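Local atomic coordinates of chitinase (Thermococcus kodakarensis KOD1, PDB entry 5DHE), a protein that probably binds chitin as one of the chitin-binding domains of a chitinase that hydrolyses the polysaccharide. Residues A[13-18]-A[81-86]. Sequence-based numbering, arbitrary orientation. Where two conformers were deposited one is given.
Sequences IQDWGS and GSEPVE
Ser18 and Gly81 bring the two backbones together, their CA atoms 4.4 Å apart, where the tight turn after strand 9-15 meets the loop that leads into strand 85-92. Between them Gly81 O lies 3.2 Å from Ser18 CA, a bent and at most weak CA-H...O contact. Asp15 carries most of the side-chain contact. Its CG stands anti to the backbone N (chi1 174°), which carries the carboxylate toward residues 81-86, its two oxygens then taking different partners. OD1 faces its own turn and accepts the Gly17 N-H nearly end-on along the C-O bond, at 3.2 Å with an N-H...O angle of 158°; this is an Asx turn. OD2 receives the hydroxyl of Ser82 in a short hydrogen bond, OG to OD2 2.5 Å, entering on the syn side and 19° out of the carboxylate plane. Together the Gly17 and Ser82 bonds, one on each oxygen, limit the rotation of the carboxylate. In the two-sheet architecture of this chitin-binding domain, which falls in a cellulose-binding domain family, residues 81-86 carry the chain from strand 72-80 of one sheet to strand 85-92 of the other, and the Ser82-Asp15 bond ties this crossing to the 9-15/18-26 hairpin. Thr19, just beyond the turn, adds a second link, its hydroxyl hydrogen-bonding to both Gly81 O and Glu83 N. Farther along, Glu83 OE2 lies 4.3 Å from Asp15 OD2, a like-charged pair bridged by a water that donates to both, although its approach to Glu83 is doubtfully short; the proximity could raise the proton affinity of either group. The aliphatic part of Glu83 extends across the Ile13 side chain at about a right angle, with CG 4.2 Å from Ile13 CD1, a light apolar touch at the surface.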
ATOM      1  N   ILE A  13     -10.220  -6.220  -0.870  1.00  8.42           N
ATOM      2  CA  ILE A  13     -10.951  -5.006  -0.537  1.00  8.53           C
ATOM      3  C   ILE A  13     -12.411  -5.265  -0.172  1.00 13.94           C
ATOM      4  O   ILE A  13     -13.037  -6.194  -0.684  1.00 13.87           O
ATOM      5  CB  ILE A  13     -10.860  -3.991  -1.700  1.00 13.58           C
ATOM      6  CG1 ILE A  13     -11.822  -4.357  -2.821  1.00 16.05           C
ATOM      7  CG2 ILE A  13      -9.435  -3.986  -2.271  1.00 13.68           C
ATOM      8  CD1 ILE A  13     -11.922  -3.274  -3.892  1.00 21.25           C
ATOM      9  N   GLN A  14     -12.925  -4.454   0.747  1.00 12.48           N
ATOM     10  CA  GLN A  14     -14.306  -4.547   1.216  1.00 16.20           C
ATOM     11  C   GLN A  14     -14.865  -3.137   1.156  1.00 14.32           C
ATOM     12  O   GLN A  14     -14.315  -2.237   1.788  1.00 13.28           O
ATOM     13  CB  GLN A  14     -14.366  -5.012   2.678  1.00 17.87           C
ATOM     14  CG  GLN A  14     -13.869  -6.429   2.949  1.00 25.65           C
ATOM     15  CD  GLN A  14     -14.225  -6.913   4.349  1.00 29.04           C
ATOM     16  OE1 GLN A  14     -13.603  -6.519   5.344  1.00 30.33           O
ATOM     17  NE2 GLN A  14     -15.241  -7.763   4.432  1.00 26.20           N
ATOM     18  N   ASP A  15     -15.960  -2.959   0.426  1.00 16.70           N
ATOM     19  CA  ASP A  15     -16.581  -1.645   0.297  1.00 16.04           C
ATOM     20  C   ASP A  15     -17.957  -1.647   0.912  1.00 17.19           C
ATOM     21  O   ASP A  15     -18.906  -2.338   0.550  1.00 18.16           O
ATOM     22  CB  ASP A  15     -16.637  -1.261  -1.185  1.00 13.67           C
ATOM     23  CG  ASP A  15     -17.406   0.031  -1.454  1.00 15.33           C
ATOM     24  OD1 ASP A  15     -17.802   0.749  -0.509  1.00 15.51           O
ATOM     25  OD2 ASP A  15     -17.609   0.317  -2.650  1.00 19.64           O
ATOM     26  N   TRP A  16     -18.123  -0.659   2.156  0.50 10.72           N
ATOM     27  CA  TRP A  16     -19.412  -0.612   2.843  0.50 12.69           C
ATOM     28  C   TRP A  16     -19.832   0.846   2.950  0.50 14.23           C
ATOM     29  O   TRP A  16     -20.684   1.184   3.766  0.50 15.47           O
ATOM     30  CB  TRP A  16     -19.230  -1.213   4.232  0.50 12.73           C
ATOM     31  CG  TRP A  16     -18.263  -0.430   5.097  0.50 13.97           C
ATOM     32  CD1 TRP A  16     -18.466   0.808   5.640  0.50 11.95           C
ATOM     33  CD2 TRP A  16     -16.953  -0.833   5.507  0.50 12.94           C
ATOM     34  NE1 TRP A  16     -17.370   1.200   6.361  0.50 14.57           N
ATOM     35  CE2 TRP A  16     -16.423   0.212   6.299  0.50 15.49           C
ATOM     36  CE3 TRP A  16     -16.174  -1.975   5.285  0.50 13.19           C
ATOM     37  CZ2 TRP A  16     -15.149   0.148   6.870  0.50 13.75           C
ATOM     38  CZ3 TRP A  16     -14.909  -2.038   5.852  0.50 14.94           C
ATOM     39  CH2 TRP A  16     -14.408  -0.981   6.637  0.50 16.07           C
ATOM     40  N   GLY A  17     -19.240   1.704   2.128  1.00 13.49           N
ATOM     41  CA  GLY A  17     -19.534   3.132   2.194  1.00 15.16           C
ATOM     42  C   GLY A  17     -18.169   3.787   2.195  1.00 12.85           C
ATOM     43  O   GLY A  17     -17.934   4.846   1.601  1.00 12.79           O
ATOM     44  N   SER A  18     -17.277   3.140   2.935  1.00 13.40           N
ATOM     45  CA  SER A  18     -15.867   3.496   3.011  1.00  9.16           C
ATOM     46  C   SER A  18     -15.254   2.163   2.614  1.00 11.66           C
ATOM     47  O   SER A  18     -15.911   1.128   2.733  1.00 11.50           O
ATOM     48  CB  SER A  18     -15.439   3.906   4.411  1.00 12.73           C
ATOM     49  OG  SER A  18     -15.790   5.263   4.623  1.00 13.88           O
ATOM     50  N   GLY A  81     -15.264   6.641   1.110  1.00  8.68           N
ATOM     51  CA  GLY A  81     -15.863   6.503  -0.204  1.00  9.36           C
ATOM     52  C   GLY A  81     -15.813   5.079  -0.727  1.00  9.62           C
ATOM     53  O   GLY A  81     -15.259   4.177  -0.088  1.00  9.37           O
ATOM     54  N   SER A  82     -16.387   4.900  -1.915  1.00  8.72           N
ATOM     55  CA  SER A  82     -16.474   3.612  -2.605  1.00  9.66           C
ATOM     56  C   SER A  82     -15.308   3.405  -3.564  1.00  9.18           C
ATOM     57  O   SER A  82     -15.175   4.149  -4.525  1.00 12.76           O
ATOM     58  CB  SER A  82     -17.789   3.558  -3.396  1.00 11.76           C
ATOM     59  OG  SER A  82     -17.908   2.349  -4.129  1.00 13.90           O
ATOM     60  N   GLU A  83     -14.473   2.404  -3.290  1.00 10.74           N
ATOM     61  CA  GLU A  83     -13.317   2.097  -4.133  1.00  9.00           C
ATOM     62  C   GLU A  83     -12.533   3.342  -4.555  1.00  8.75           C
ATOM     63  O   GLU A  83     -12.310   3.589  -5.750  1.00 10.55           O
ATOM     64  CB  GLU A  83     -13.783   1.310  -5.364  1.00 12.49           C
ATOM     65  CG  GLU A  83     -14.350  -0.051  -4.988  1.00 13.96           C
ATOM     66  CD  GLU A  83     -14.736  -0.877  -6.196  1.00 21.30           C
ATOM     67  OE1 GLU A  83     -13.893  -1.019  -7.101  1.00 21.73           O
ATOM     68  OE2 GLU A  83     -15.873  -1.389  -6.236  1.00 24.83           O
ATOM     69  N   PRO A  84     -12.055   4.127  -3.578  1.00  8.46           N
ATOM     70  CA  PRO A  84     -11.299   5.348  -3.875  1.00  8.61           C
ATOM     71  C   PRO A  84      -9.869   5.130  -4.342  1.00  8.00           C
ATOM     72  O   PRO A  84      -9.268   6.013  -4.949  1.00 10.53           O
ATOM     73  CB  PRO A  84     -11.365   6.121  -2.559  1.00  7.15           C
ATOM     74  CG  PRO A  84     -11.326   5.027  -1.552  1.00  7.11           C
ATOM     75  CD  PRO A  84     -12.288   3.998  -2.125  1.00  7.78           C
ATOM     76  N   VAL A  85      -9.311   3.958  -4.071  1.00  7.79           N
ATOM     77  CA  VAL A  85      -7.946   3.713  -4.511  1.00  8.50           C
ATOM     78  C   VAL A  85      -7.930   3.370  -5.997  1.00  8.38           C
ATOM     79  O   VAL A  85      -8.579   2.427  -6.449  1.00 10.55           O
ATOM     80  CB  VAL A  85      -7.285   2.582  -3.700  1.00  8.34           C
ATOM     81  CG1 VAL A  85      -5.887   2.266  -4.270  1.00  9.27           C
ATOM     82  CG2 VAL A  85      -7.154   3.014  -2.243  1.00  7.58           C
ATOM     83  N   GLU A  86      -7.168   4.145  -6.754  1.00  8.48           N
ATOM     84  CA  GLU A  86      -7.057   3.936  -8.194  1.00  8.51           C
ATOM     85  C   GLU A  86      -5.819   3.111  -8.522  1.00  9.23           C
ATOM     86  O   GLU A  86      -5.776   2.435  -9.557  1.00 11.27           O
ATOM     87  CB  GLU A  86      -6.988   5.288  -8.903  1.00 12.07           C
ATOM     88  CG  GLU A  86      -8.262   6.115  -8.749  1.00 15.89           C
ATOM     89  CD  GLU A  86      -8.154   7.477  -9.403  1.00 21.86           C
ATOM     90  OE1 GLU A  86      -7.123   8.150  -9.213  1.00 24.44           O
ATOM     91  OE2 GLU A  86      -9.106   7.879 -10.102  1.00 25.59           O
TER
HETATM   92  O   HOH W   1     -17.607  -1.648  -4.593  1.00 26.18           O